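Side-chain contacts in ORF 37 (Human herpesvirus 8 type M, PDB 3FHD), which cleaves double- and single-stranded DNA as an endonuclease and exonuclease, processing branched viral DNA so that mature unit-length genomes can be packaged: residues A[88-93]-A[123-128]; A[92-97]-A[104-109]; A[270-275]-A[322-327]; A[302-305]-A[310-313]. All coordinates share one frame; numbering follows the deposited sequence.

Contact 1: residues A[88-93]-A[123-128]; sequences YNYFLF and ASVYAA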
loop_
_atom_site.group_PDB
_atom_site.type_symbol
_atom_site.label_atom_id
_atom_site.label_comp_id
_atom_site.label_asym_id
_atom_site.label_seq_id
_atom_site.Cartn_x
_atom_site.Cartn_y
_atom_site.Cartn_z
ATOM N N TYR A 88 -19.053 -3.560 11.014
ATOM C CA TYR A 88 -17.871 -4.353 11.409
ATOM C C TYR A 88 -16.806 -3.502 12.106
ATOM O O TYR A 88 -16.300 -3.906 13.167
ATOM C CB TYR A 88 -17.233 -5.048 10.186
ATOM C CG TYR A 88 -15.836 -5.595 10.477
ATOM C CD1 TYR A 88 -15.659 -6.666 11.344
ATOM C CD2 TYR A 88 -14.701 -4.995 9.906
ATOM C CE1 TYR A 88 -14.364 -7.169 11.647
ATOM C CE2 TYR A 88 -13.401 -5.466 10.211
ATOM C CZ TYR A 88 -13.258 -6.571 11.061
ATOM O OH TYR A 88 -11.991 -7.033 11.354
ATOM N N ASN A 89 -16.457 -2.346 11.515
ATOM C CA ASN A 89 -15.452 -1.451 12.138
ATOM C C ASN A 89 -15.848 -1.128 13.586
ATOM O O ASN A 89 -15.024 -1.155 14.498
ATOM C CB ASN A 89 -15.258 -0.152 11.353
ATOM C CG ASN A 89 -14.205 -0.293 10.219
ATOM O OD1 ASN A 89 -13.149 0.337 10.260
ATOM N ND2 ASN A 89 -14.479 -1.134 9.250
ATOM N N TYR A 90 -17.120 -0.818 13.799
ATOM C CA TYR A 90 -17.581 -0.553 15.158
ATOM C C TYR A 90 -17.332 -1.718 16.119
ATOM O O TYR A 90 -16.718 -1.532 17.168
ATOM C CB TYR A 90 -19.060 -0.120 15.188
ATOM C CG TYR A 90 -19.560 -0.079 16.617
ATOM C CD1 TYR A 90 -19.144 0.943 17.496
ATOM C CD2 TYR A 90 -20.429 -1.058 17.100
ATOM C CE1 TYR A 90 -19.587 0.973 18.823
ATOM C CE2 TYR A 90 -20.891 -1.019 18.443
ATOM C CZ TYR A 90 -20.464 -0.013 19.275
ATOM O OH TYR A 90 -20.931 0.030 20.581
ATOM N N PHE A 91 -17.810 -2.912 15.777
ATOM C CA PHE A 91 -17.600 -4.098 16.630
ATOM C C PHE A 91 -16.123 -4.413 16.844
ATOM O O PHE A 91 -15.715 -4.801 17.965
ATOM C CB PHE A 91 -18.321 -5.324 16.039
ATOM C CG PHE A 91 -19.836 -5.261 16.195
ATOM C CD1 PHE A 91 -20.420 -5.461 17.435
ATOM C CD2 PHE A 91 -20.644 -4.949 15.113
ATOM C CE1 PHE A 91 -21.825 -5.372 17.610
ATOM C CE2 PHE A 91 -22.033 -4.866 15.249
ATOM C CZ PHE A 91 -22.630 -5.080 16.521
ATOM N N LEU A 92 -15.343 -4.316 15.768
ATOM C CA LEU A 92 -13.898 -4.541 15.837
ATOM C C LEU A 92 -13.251 -3.598 16.870
ATOM O O LEU A 92 -12.572 -4.027 17.782
ATOM C CB LEU A 92 -13.246 -4.302 14.459
ATOM C CG LEU A 92 -11.710 -4.423 14.498
ATOM C CD1 LEU A 92 -11.240 -5.769 15.133
ATOM C CD2 LEU A 92 -11.166 -4.239 13.119
ATOM N N PHE A 93 -13.417 -2.299 16.666
ATOM C CA PHE A 93 -12.820 -1.322 17.560
ATOM C C PHE A 93 -13.436 -1.251 18.962
ATOM O O PHE A 93 -12.723 -0.944 19.914
ATOM C CB PHE A 93 -12.679 0.048 16.893
ATOM C CG PHE A 93 -11.496 0.116 15.952
ATOM C CD1 PHE A 93 -10.263 0.599 16.410
ATOM C CD2 PHE A 93 -11.593 -0.366 14.644
ATOM C CE1 PHE A 93 -9.152 0.656 15.561
ATOM C CE2 PHE A 93 -10.486 -0.329 13.766
ATOM C CZ PHE A 93 -9.242 0.175 14.236
ATOM N N ALA A 123 -28.466 -5.682 14.405
ATOM C CA ALA A 123 -29.569 -4.995 13.726
ATOM C C ALA A 123 -29.481 -3.480 13.888
ATOM O O ALA A 123 -29.576 -2.758 12.907
ATOM C CB ALA A 123 -30.927 -5.503 14.202
ATOM N N SER A 124 -29.289 -3.004 15.118
ATOM C CA SER A 124 -29.242 -1.552 15.399
ATOM C C SER A 124 -27.988 -0.883 14.884
ATOM O O SER A 124 -28.044 0.182 14.251
ATOM C CB SER A 124 -29.364 -1.280 16.892
ATOM O OG SER A 124 -30.595 -1.765 17.360
ATOM N N VAL A 125 -26.845 -1.508 15.148
ATOM C CA VAL A 125 -25.576 -0.976 14.672
ATOM C C VAL A 125 -25.636 -0.819 13.155
ATOM O O VAL A 125 -25.342 0.268 12.629
ATOM C CB VAL A 125 -24.392 -1.866 15.095
ATOM C CG1 VAL A 125 -23.106 -1.422 14.427
ATOM C CG2 VAL A 125 -24.255 -1.800 16.622
ATOM N N TYR A 126 -26.099 -1.871 12.466
ATOM C CA TYR A 126 -26.236 -1.807 11.012
ATOM C C TYR A 126 -27.140 -0.651 10.544
ATOM O O TYR A 126 -26.779 0.075 9.617
ATOM C CB TYR A 126 -26.699 -3.144 10.389
ATOM C CG TYR A 126 -26.840 -2.969 8.905
ATOM C CD1 TYR A 126 -25.724 -3.104 8.058
ATOM C CD2 TYR A 126 -28.047 -2.561 8.357
ATOM C CE1 TYR A 126 -25.834 -2.877 6.716
ATOM C CE2 TYR A 126 -28.185 -2.333 7.000
ATOM C CZ TYR A 126 -27.065 -2.489 6.194
ATOM O OH TYR A 126 -27.183 -2.257 4.858
ATOM N N ALA A 127 -28.322 -0.517 11.145
ATOM C CA ALA A 127 -29.262 0.538 10.784
ATOM C C ALA A 127 -28.616 1.937 10.936
ATOM O O ALA A 127 -28.682 2.759 10.030
ATOM C CB ALA A 127 -30.531 0.421 11.584
ATOM N N ALA A 128 -27.971 2.172 12.067
ATOM C CA ALA A 128 -27.302 3.456 12.338
ATOM C C ALA A 128 -26.150 3.711 11.353
ATOM O O ALA A 128 -25.957 4.849 10.873
ATOM C CB ALA A 128 -26.794 3.499 13.783
#

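Contact 2: residues A[92-97]-A[104-109]; sequences LFSKVG and DVCNFF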
loop_
_atom_site.group_PDB
_atom_site.type_symbol
_atom_site.label_atom_id
_atom_site.label_comp_id
_atom_site.label_asym_id
_atom_site.label_seq_id
_atom_site.Cartn_x
_atom_site.Cartn_y
_atom_site.Cartn_z
ATOM N N LEU A 92 -15.343 -4.316 15.768
ATOM C CA LEU A 92 -13.898 -4.541 15.837
ATOM C C LEU A 92 -13.251 -3.598 16.870
ATOM O O LEU A 92 -12.572 -4.027 17.782
ATOM C CB LEU A 92 -13.246 -4.302 14.459
ATOM C CG LEU A 92 -11.710 -4.423 14.498
ATOM C CD1 LEU A 92 -11.240 -5.769 15.133
ATOM C CD2 LEU A 92 -11.166 -4.239 13.119
ATOM N N PHE A 93 -13.417 -2.299 16.666
ATOM C CA PHE A 93 -12.820 -1.322 17.560
ATOM C C PHE A 93 -13.436 -1.251 18.962
ATOM O O PHE A 93 -12.723 -0.944 19.914
ATOM C CB PHE A 93 -12.679 0.048 16.893
ATOM C CG PHE A 93 -11.496 0.116 15.952
ATOM C CD1 PHE A 93 -10.263 0.599 16.410
ATOM C CD2 PHE A 93 -11.593 -0.366 14.644
ATOM C CE1 PHE A 93 -9.152 0.656 15.561
ATOM C CE2 PHE A 93 -10.486 -0.329 13.766
ATOM C CZ PHE A 93 -9.242 0.175 14.236
ATOM N N SER A 94 -14.705 -1.607 19.113
ATOM C CA SER A 94 -15.233 -1.761 20.474
ATOM C C SER A 94 -14.448 -2.867 21.206
ATOM O O SER A 94 -14.143 -2.733 22.398
ATOM C CB SER A 94 -16.735 -2.078 20.488
ATOM O OG SER A 94 -17.203 -2.047 21.827
ATOM N N LYS A 95 -14.080 -3.925 20.488
ATOM C CA LYS A 95 -13.384 -5.075 21.104
ATOM C C LYS A 95 -11.881 -4.796 21.337
ATOM O O LYS A 95 -11.334 -5.134 22.401
ATOM C CB LYS A 95 -13.608 -6.352 20.258
ATOM C CG LYS A 95 -12.906 -7.649 20.752
ATOM C CD LYS A 95 -13.337 -8.044 22.166
ATOM C CE LYS A 95 -14.837 -8.340 22.213
ATOM N NZ LYS A 95 -15.238 -8.966 23.507
ATOM N N VAL A 96 -11.221 -4.154 20.366
ATOM C CA VAL A 96 -9.744 -4.030 20.375
ATOM C C VAL A 96 -9.156 -2.675 20.751
ATOM O O VAL A 96 -7.941 -2.585 21.007
ATOM C CB VAL A 96 -9.077 -4.450 19.015
ATOM C CG1 VAL A 96 -9.572 -5.791 18.556
ATOM C CG2 VAL A 96 -9.259 -3.367 17.943
ATOM N N GLY A 97 -9.986 -1.637 20.764
ATOM C CA GLY A 97 -9.533 -0.248 20.978
ATOM C C GLY A 97 -8.637 -0.051 22.190
ATOM O O GLY A 97 -7.543 0.497 22.070
ATOM N N ASP A 104 -10.909 6.326 20.244
ATOM C CA ASP A 104 -11.507 7.379 19.415
ATOM C C ASP A 104 -12.555 6.889 18.398
ATOM O O ASP A 104 -13.516 7.608 18.096
ATOM C CB ASP A 104 -10.395 8.164 18.706
ATOM C CG ASP A 104 -9.419 8.823 19.704
ATOM O OD1 ASP A 104 -8.276 8.300 19.911
ATOM O OD2 ASP A 104 -9.811 9.844 20.311
ATOM N N VAL A 105 -12.357 5.681 17.864
ATOM C CA VAL A 105 -13.221 5.159 16.781
ATOM C C VAL A 105 -14.579 4.815 17.369
ATOM O O VAL A 105 -15.614 5.277 16.882
ATOM C CB VAL A 105 -12.618 3.945 16.064
ATOM C CG1 VAL A 105 -13.639 3.310 15.114
ATOM C CG2 VAL A 105 -11.376 4.341 15.296
ATOM N N CYS A 106 -14.554 4.031 18.446
ATOM C CA CYS A 106 -15.745 3.644 19.158
ATOM C C CYS A 106 -16.482 4.882 19.714
ATOM O O CYS A 106 -17.708 4.982 19.603
ATOM C CB CYS A 106 -15.348 2.632 20.257
ATOM S SG CYS A 106 -16.661 1.788 21.103
ATOM N N ASN A 107 -15.740 5.845 20.273
ATOM C CA ASN A 107 -16.351 7.057 20.813
ATOM C C ASN A 107 -17.142 7.798 19.754
ATOM O O ASN A 107 -18.231 8.273 20.035
ATOM C CB ASN A 107 -15.306 8.000 21.402
ATOM C CG ASN A 107 -14.780 7.519 22.746
ATOM O OD1 ASN A 107 -15.405 6.702 23.408
ATOM N ND2 ASN A 107 -13.621 8.033 23.148
ATOM N N PHE A 108 -16.574 7.891 18.550
ATOM C CA PHE A 108 -17.222 8.594 17.435
ATOM C C PHE A 108 -18.539 7.944 16.984
ATOM O O PHE A 108 -19.537 8.650 16.783
ATOM C CB PHE A 108 -16.283 8.765 16.238
ATOM C CG PHE A 108 -16.867 9.636 15.121
ATOM C CD1 PHE A 108 -16.758 11.037 15.174
ATOM C CD2 PHE A 108 -17.530 9.057 14.039
ATOM C CE1 PHE A 108 -17.303 11.842 14.154
ATOM C CE2 PHE A 108 -18.084 9.847 13.023
ATOM C CZ PHE A 108 -17.967 11.243 13.073
ATOM N N PHE A 109 -18.541 6.620 16.816
ATOM C CA PHE A 109 -19.760 5.899 16.504
ATOM C C PHE A 109 -20.806 6.191 17.549
ATOM O O PHE A 109 -21.904 6.653 17.235
ATOM C CB PHE A 109 -19.516 4.378 16.491
ATOM C CG PHE A 109 -19.010 3.834 15.170
ATOM C CD1 PHE A 109 -19.862 3.717 14.070
ATOM C CD2 PHE A 109 -17.674 3.397 15.047
ATOM C CE1 PHE A 109 -19.366 3.199 12.855
ATOM C CE2 PHE A 109 -17.181 2.869 13.848
ATOM C CZ PHE A 109 -18.011 2.769 12.761
#

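Contact 3: residues A[270-275]-A[322-327]; sequences RFKYTF and ESDYLV. With SO4 (sulfate ion), chain C.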
loop_
_atom_site.group_PDB
_atom_site.type_symbol
_atom_site.label_atom_id
_atom_site.label_comp_id
_atom_site.label_asym_id
_atom_site.label_seq_id
_atom_site.Cartn_x
_atom_site.Cartn_y
_atom_site.Cartn_z
ATOM N N ARG A 270 15.489 -4.185 -4.242
ATOM C CA ARG A 270 15.897 -5.199 -5.225
ATOM C C ARG A 270 16.959 -6.136 -4.679
ATOM O O ARG A 270 18.134 -5.914 -4.914
ATOM C CB ARG A 270 16.475 -4.514 -6.451
ATOM C CG ARG A 270 15.575 -3.480 -7.050
ATOM C CD ARG A 270 14.762 -4.128 -8.098
ATOM N NE ARG A 270 13.767 -4.962 -7.468
ATOM C CZ ARG A 270 13.023 -5.848 -8.103
ATOM N NH1 ARG A 270 13.174 -6.021 -9.403
ATOM N NH2 ARG A 270 12.121 -6.550 -7.424
ATOM N N PHE A 271 16.555 -7.187 -3.971
ATOM C CA PHE A 271 17.536 -8.019 -3.309
ATOM C C PHE A 271 18.399 -8.863 -4.259
ATOM O O PHE A 271 19.505 -9.264 -3.878
ATOM C CB PHE A 271 16.892 -8.842 -2.216
ATOM C CG PHE A 271 16.344 -7.999 -1.095
ATOM C CD1 PHE A 271 17.119 -6.960 -0.532
ATOM C CD2 PHE A 271 15.058 -8.223 -0.599
ATOM C CE1 PHE A 271 16.621 -6.176 0.491
ATOM C CE2 PHE A 271 14.549 -7.437 0.431
ATOM C CZ PHE A 271 15.339 -6.416 0.981
ATOM N N LYS A 272 17.941 -9.081 -5.493
ATOM C CA LYS A 272 18.758 -9.852 -6.463
ATOM C C LYS A 272 20.067 -9.145 -6.774
ATOM O O LYS A 272 20.984 -9.764 -7.296
ATOM C CB LYS A 272 18.041 -10.043 -7.811
ATOM C CG LYS A 272 16.819 -10.959 -7.865
ATOM C CD LYS A 272 16.217 -10.974 -9.319
ATOM C CE LYS A 272 15.686 -9.582 -9.767
ATOM N NZ LYS A 272 14.802 -9.579 -11.017
ATOM N N TYR A 273 20.134 -7.840 -6.500
ATOM C CA TYR A 273 21.293 -7.017 -6.857
ATOM C C TYR A 273 22.215 -6.728 -5.664
ATOM O O TYR A 273 23.174 -5.981 -5.789
ATOM C CB TYR A 273 20.844 -5.692 -7.484
ATOM C CG TYR A 273 20.363 -5.804 -8.915
ATOM C CD1 TYR A 273 21.266 -5.801 -9.983
ATOM C CD2 TYR A 273 19.004 -5.880 -9.202
ATOM C CE1 TYR A 273 20.830 -5.896 -11.299
ATOM C CE2 TYR A 273 18.558 -5.989 -10.514
ATOM C CZ TYR A 273 19.479 -5.995 -11.561
ATOM O OH TYR A 273 19.034 -6.091 -12.863
ATOM N N THR A 274 21.906 -7.293 -4.504
ATOM C CA THR A 274 22.763 -7.142 -3.327
ATOM C C THR A 274 24.137 -7.795 -3.606
ATOM O O THR A 274 24.213 -8.933 -4.070
ATOM C CB THR A 274 22.077 -7.722 -2.066
ATOM O OG1 THR A 274 20.835 -7.041 -1.845
ATOM C CG2 THR A 274 22.963 -7.561 -0.797
ATOM N N PHE A 275 25.204 -7.037 -3.399
ATOM C CA PHE A 275 26.583 -7.527 -3.623
ATOM C C PHE A 275 27.471 -7.276 -2.413
ATOM O O PHE A 275 27.131 -6.493 -1.524
ATOM C CB PHE A 275 27.222 -6.878 -4.863
ATOM C CG PHE A 275 27.403 -5.383 -4.748
ATOM C CD1 PHE A 275 28.591 -4.844 -4.263
ATOM C CD2 PHE A 275 26.390 -4.517 -5.151
ATOM C CE1 PHE A 275 28.757 -3.459 -4.139
ATOM C CE2 PHE A 275 26.553 -3.132 -5.051
ATOM C CZ PHE A 275 27.734 -2.610 -4.534
ATOM N N GLU A 322 5.398 -9.636 -17.780
ATOM C CA GLU A 322 5.062 -9.273 -16.402
ATOM C C GLU A 322 6.272 -9.443 -15.487
ATOM O O GLU A 322 6.171 -9.207 -14.280
ATOM C CB GLU A 322 3.892 -10.125 -15.902
ATOM C CG GLU A 322 2.531 -9.733 -16.433
ATOM C CD GLU A 322 1.445 -10.765 -16.104
ATOM O OE1 GLU A 322 1.776 -11.960 -15.907
ATOM O OE2 GLU A 322 0.252 -10.389 -16.051
ATOM N N SER A 323 7.417 -9.809 -16.069
ATOM C CA SER A 323 8.602 -10.260 -15.316
ATOM C C SER A 323 9.265 -9.227 -14.373
ATOM O O SER A 323 9.718 -9.603 -13.276
ATOM C CB SER A 323 9.641 -10.936 -16.242
ATOM O OG SER A 323 10.580 -10.021 -16.810
ATOM N N ASP A 324 9.370 -7.964 -14.787
ATOM C CA ASP A 324 9.789 -6.931 -13.829
ATOM C C ASP A 324 9.169 -5.593 -14.176
ATOM O O ASP A 324 8.441 -5.465 -15.153
ATOM C CB ASP A 324 11.324 -6.834 -13.634
ATOM C CG ASP A 324 11.735 -6.638 -12.154
ATOM O OD1 ASP A 324 11.024 -5.961 -11.402
ATOM O OD2 ASP A 324 12.778 -7.192 -11.721
ATOM N N TYR A 325 9.432 -4.598 -13.348
ATOM C CA TYR A 325 8.574 -3.427 -13.386
ATOM C C TYR A 325 9.143 -2.176 -14.026
ATOM O O TYR A 325 8.451 -1.142 -14.048
ATOM C CB TYR A 325 8.024 -3.137 -12.004
ATOM C CG TYR A 325 9.077 -2.791 -10.993
ATOM C CD1 TYR A 325 9.577 -1.491 -10.888
ATOM C CD2 TYR A 325 9.554 -3.769 -10.111
ATOM C CE1 TYR A 325 10.536 -1.175 -9.937
ATOM C CE2 TYR A 325 10.493 -3.465 -9.147
ATOM C CZ TYR A 325 10.970 -2.176 -9.056
ATOM O OH TYR A 325 11.907 -1.908 -8.095
ATOM N N LEU A 326 10.360 -2.272 -14.573
ATOM C CA LEU A 326 10.911 -1.208 -15.404
ATOM C C LEU A 326 11.036 -1.684 -16.857
ATOM O O LEU A 326 11.443 -2.822 -17.129
ATOM C CB LEU A 326 12.280 -0.727 -14.903
ATOM C CG LEU A 326 12.389 -0.043 -13.521
ATOM C CD1 LEU A 326 13.876 0.073 -13.054
ATOM C CD2 LEU A 326 11.695 1.337 -13.510
ATOM N N VAL A 327 10.680 -0.812 -17.784
ATOM C CA VAL A 327 10.832 -1.092 -19.202
ATOM C C VAL A 327 11.547 0.063 -19.883
ATOM O O VAL A 327 11.462 1.220 -19.436
ATOM C CB VAL A 327 9.464 -1.333 -19.882
ATOM C CG1 VAL A 327 8.838 -2.639 -19.396
ATOM C CG2 VAL A 327 8.531 -0.159 -19.640
HETATM S S SO4 C . 14.307 -9.011 -5.797
HETATM O O1 SO4 C . 14.888 -10.277 -5.324
HETATM O O2 SO4 C . 15.243 -8.294 -6.671
HETATM O O3 SO4 C . 13.106 -9.338 -6.566
HETATM O O4 SO4 C . 13.932 -8.218 -4.626
#

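Contact 4: residues A[302-305]-A[310-313]; sequences FFYS and AVEY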
loop_
_atom_site.group_PDB
_atom_site.type_symbol
_atom_site.label_atom_id
_atom_site.label_comp_id
_atom_site.label_asym_id
_atom_site.label_seq_id
_atom_site.Cartn_x
_atom_site.Cartn_y
_atom_site.Cartn_z
ATOM N N PHE A 302 25.284 -2.440 -14.996
ATOM C CA PHE A 302 24.888 -2.825 -13.651
ATOM C C PHE A 302 23.601 -3.660 -13.698
ATOM O O PHE A 302 23.537 -4.757 -13.134
ATOM C CB PHE A 302 24.729 -1.584 -12.759
ATOM C CG PHE A 302 24.183 -1.887 -11.389
ATOM C CD1 PHE A 302 24.995 -2.477 -10.415
ATOM C CD2 PHE A 302 22.867 -1.574 -11.074
ATOM C CE1 PHE A 302 24.490 -2.766 -9.143
ATOM C CE2 PHE A 302 22.341 -1.871 -9.807
ATOM C CZ PHE A 302 23.171 -2.466 -8.840
ATOM N N PHE A 303 22.588 -3.171 -14.406
ATOM C CA PHE A 303 21.343 -3.928 -14.524
ATOM C C PHE A 303 21.552 -5.330 -15.090
ATOM O O PHE A 303 21.009 -6.312 -14.559
ATOM C CB PHE A 303 20.290 -3.166 -15.338
ATOM C CG PHE A 303 19.497 -2.181 -14.522
ATOM C CD1 PHE A 303 18.819 -2.594 -13.377
ATOM C CD2 PHE A 303 19.417 -0.846 -14.895
ATOM C CE1 PHE A 303 18.072 -1.695 -12.622
ATOM C CE2 PHE A 303 18.684 0.053 -14.145
ATOM C CZ PHE A 303 18.012 -0.372 -13.000
ATOM N N TYR A 304 22.364 -5.420 -16.138
ATOM C CA TYR A 304 22.617 -6.692 -16.803
ATOM C C TYR A 304 23.850 -7.411 -16.266
ATOM O O TYR A 304 24.525 -8.115 -17.016
ATOM C CB TYR A 304 22.705 -6.514 -18.337
ATOM C CG TYR A 304 21.465 -5.880 -18.977
ATOM C CD1 TYR A 304 20.180 -6.137 -18.489
ATOM C CD2 TYR A 304 21.586 -5.027 -20.066
ATOM C CE1 TYR A 304 19.048 -5.550 -19.078
ATOM C CE2 TYR A 304 20.472 -4.446 -20.666
ATOM C CZ TYR A 304 19.206 -4.707 -20.176
ATOM O OH TYR A 304 18.101 -4.123 -20.784
ATOM N N SER A 305 24.149 -7.237 -14.976
ATOM C CA SER A 305 25.210 -8.012 -14.328
ATOM C C SER A 305 24.641 -9.266 -13.636
ATOM O O SER A 305 25.385 -10.061 -13.055
ATOM C CB SER A 305 26.010 -7.133 -13.361
ATOM O OG SER A 305 25.197 -6.680 -12.287
ATOM N N ALA A 310 16.271 -6.451 -14.008
ATOM C CA ALA A 310 15.080 -5.734 -13.567
ATOM C C ALA A 310 14.517 -4.812 -14.660
ATOM O O ALA A 310 13.441 -4.234 -14.488
ATOM C CB ALA A 310 15.352 -4.952 -12.268
ATOM N N VAL A 311 15.235 -4.684 -15.776
ATOM C CA VAL A 311 14.807 -3.834 -16.885
ATOM C C VAL A 311 14.576 -4.703 -18.129
ATOM O O VAL A 311 15.380 -5.614 -18.419
ATOM C CB VAL A 311 15.886 -2.761 -17.207
ATOM C CG1 VAL A 311 15.563 -2.027 -18.488
ATOM C CG2 VAL A 311 16.048 -1.783 -16.041
ATOM N N GLU A 312 13.497 -4.430 -18.863
ATOM C CA GLU A 312 13.193 -5.158 -20.103
ATOM C C GLU A 312 13.042 -4.169 -21.265
ATOM O O GLU A 312 12.355 -3.154 -21.139
ATOM C CB GLU A 312 11.915 -6.008 -19.919
ATOM C CG GLU A 312 11.405 -6.727 -21.196
ATOM C CD GLU A 312 9.909 -7.131 -21.154
ATOM O OE1 GLU A 312 9.085 -6.464 -20.472
ATOM O OE2 GLU A 312 9.548 -8.119 -21.845
ATOM N N TYR A 313 13.685 -4.448 -22.396
ATOM C CA TYR A 313 13.445 -3.648 -23.594
ATOM C C TYR A 313 12.156 -4.112 -24.274
ATOM O O TYR A 313 11.951 -5.311 -24.496
ATOM C CB TYR A 313 14.625 -3.690 -24.580
ATOM C CG TYR A 313 14.264 -3.141 -25.950
ATOM C CD1 TYR A 313 14.145 -1.764 -26.170
ATOM C CD2 TYR A 313 14.019 -4.003 -27.026
ATOM C CE1 TYR A 313 13.793 -1.262 -27.425
ATOM C CE2 TYR A 313 13.675 -3.511 -28.279
ATOM C CZ TYR A 313 13.568 -2.145 -28.478
ATOM O OH TYR A 313 13.241 -1.665 -29.736
#

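Contact 1: residues A[88-93]-A[123-128]
V125 pushes its two methyl groups against the rings of Y90 and F91, and this single aliphatic side chain makes the whole contact from the 123-128 side. All the interactions across it are apolar. CG1 stands anti to the backbone N (chi1 172°), which turns both methyls toward the neighbouring helix. There V125 CG1 touches Y90 CD2 at 3.8 Å and F91 CE2 at 3.7 Å, while V125 CG2 meets F91 CZ, also at 3.7 Å. The V125 and F91 side chains come from opposite directions, V125 and Y90 cross at about a right angle, and the methyls meet both rings obliquely.

Aromatic contact within helix 83-100 shapes the surface it meets. Y90 CD2 lies over the centre of the F91 ring, 4.2 Å above its plane, and Y90 is further met edge-to-face by F109 and F114, while F91 meets F33.

The polar component falls to one side: Y90 OH hydrogen-bonds to L119 O, tying the buried hydroxyl to the loop before helix 122-130.

The closest CA atoms, those of Y90 and V125, are 8.0 Å apart, and A87 adds to the surface under the valine. The result is an apolar helix-helix interface, one aliphatic residue against an aromatic pair, within a helical region of the nuclease remote from its metal site.

Contact 2: residues A[92-97]-A[104-109]
The carbonyl O of F93 accepts the backbone N of G97 at 2.9 Å within helix 83-100, on the side where F93 meets V105 and C106. That bond is internal to the helix; the contact between the helices is van der Waals packing of apolar and sulfur-bearing groups.

F93 and V105 carry the larger share. The valine has CG1 anti to its backbone N (chi1 171°), which directs V105 CG1 to the base of the phenylalanine, 3.8 Å from F93 CB. The second methyl, V105 CG2, lies over one face of the F93 ring, 4.0 Å above the plane and shifted toward the rim; the valine thus covers the stem and one side of the ring together.

C106 supplies the rest. C106 SG, also extended away from the backbone N, rests alongside S94, 3.9 Å from S94 CB. C106 SG also touches Y90, one turn before S94 on helix 83-100. This is the close point of the pair: the CA atoms of S94 and C106 are 5.6 Å apart.

V144 and L143 of helix 134-147 pack on F93 and V105 respectively, so a third helix closes over the buried part. The axes of 92-97 and 104-109 approach to 8.5 Å at 139°; the parent helices, 83-100 and 104-113, form a tilted antiparallel helical hairpin with a short connection.

Contact 3: residues A[270-275]-A[322-327]
A salt-bridge network of R270, K272 and D324 lies just beyond strand 262-269, which carries the magnesium ligands E266 and I267. D324 OD2 accepts from both cationic groups: R270 NH1 at 2.6 Å, in a bent and therefore weak hydrogen bond (126°), and K272 NZ at 3.2 Å, nearly in line with the C-O bond. The ammonium group also binds K308 O. The other carboxylate oxygen, D324 OD1, takes Y325 N on its anti lone pair at 2.9 Å, which helps to fix the carboxylate's rotation.

Bends at chi2 and chi3 swing the R270 guanidinium between two partners. Y325 CE2 lies 3.6 Å above the centre of one face, with the ring tilted by 57° and therefore not stacked; Y325 OH is held by T428 OG1. Over the opposite face comes sulfate O2, while D324 OD2 sits at the edge.

Backbone amides also grip the sulfate, which is probably from the crystallisation liquor: F271 N donates to sulfate O4 at 2.9 Å and K272 N to sulfate O2 at 3.0 Å. The nearest side-chain atom of Y325 is about 9 Å from the bound magnesium ion. The sulfate marks an anion site in that neighbourhood, which could possibly receive a DNA phosphate in the PD-(D/E)XK nuclease fold.

Contact 4: residues A[302-305]-A[310-313]
With chi1 at -85°, F303 lays its ring in front of strand 311-313, and V311, with CG1 anti to its backbone N (chi1 171°), turns its CG2 onto that ring. The outcome is a centred CH-pi contact: V311 CG2 sits 3.6 Å from the F303 ring centroid and only 7° from the ring normal. All six ring carbons lie at nearly equal distances from the methyl, as expected of a group placed over the middle of a face. A310 CB adds a looser, oblique touch, 4.3 Å from F303 CE1.

Y304, the first residue to depart from helical geometry, reaches alongside the other methyl of the same valine. Y304 OH is 4.0 Å from V311 CG1, and the ring turns an edge to V311 O, with Y304 CE1 at 3.7 Å from that oxygen. The hydroxyl itself is hydrogen-bonded to W333 O. Thus one valine is met by two successive aromatic residues, each crossing it at about a right angle.

The helix end is tied down by S305, whose OG donates to F302 O at 2.7 Å in the carbonyl plane, while S305 N binds the same oxygen.

L387 of strand 379-389 touches both F303 and V311, and I460 of strand 455-464 touches F303. Helix 296-303 therefore ends against the mixed sheet, and the chain passes through a short loop into one of its two edge strands, 311-313, parallel to 326-328.

How the contacts relate
The four contacts form two pairs on opposite sides of the chain's centre. Contacts 1 and 2 share helix 83-100, with centres about 10 Å apart, and Y90 joins them by packing on C106 and F109. Contacts 3 and 4, about 8 Å apart between centres, meet at neighbouring strands 326-328 and 311-313; Y273 OH probably hydrogen-bonds to both F303 O and A310 N. Contact 4 is nested within the loop closed by contact 3, and both follow the first pair in sequence. Contacts 1 and 3 are about 44 Å apart between centres. Helical packing thus lies on one side, and the edge of the sheet on the other, where contact 3 alone comes near the magnesium site.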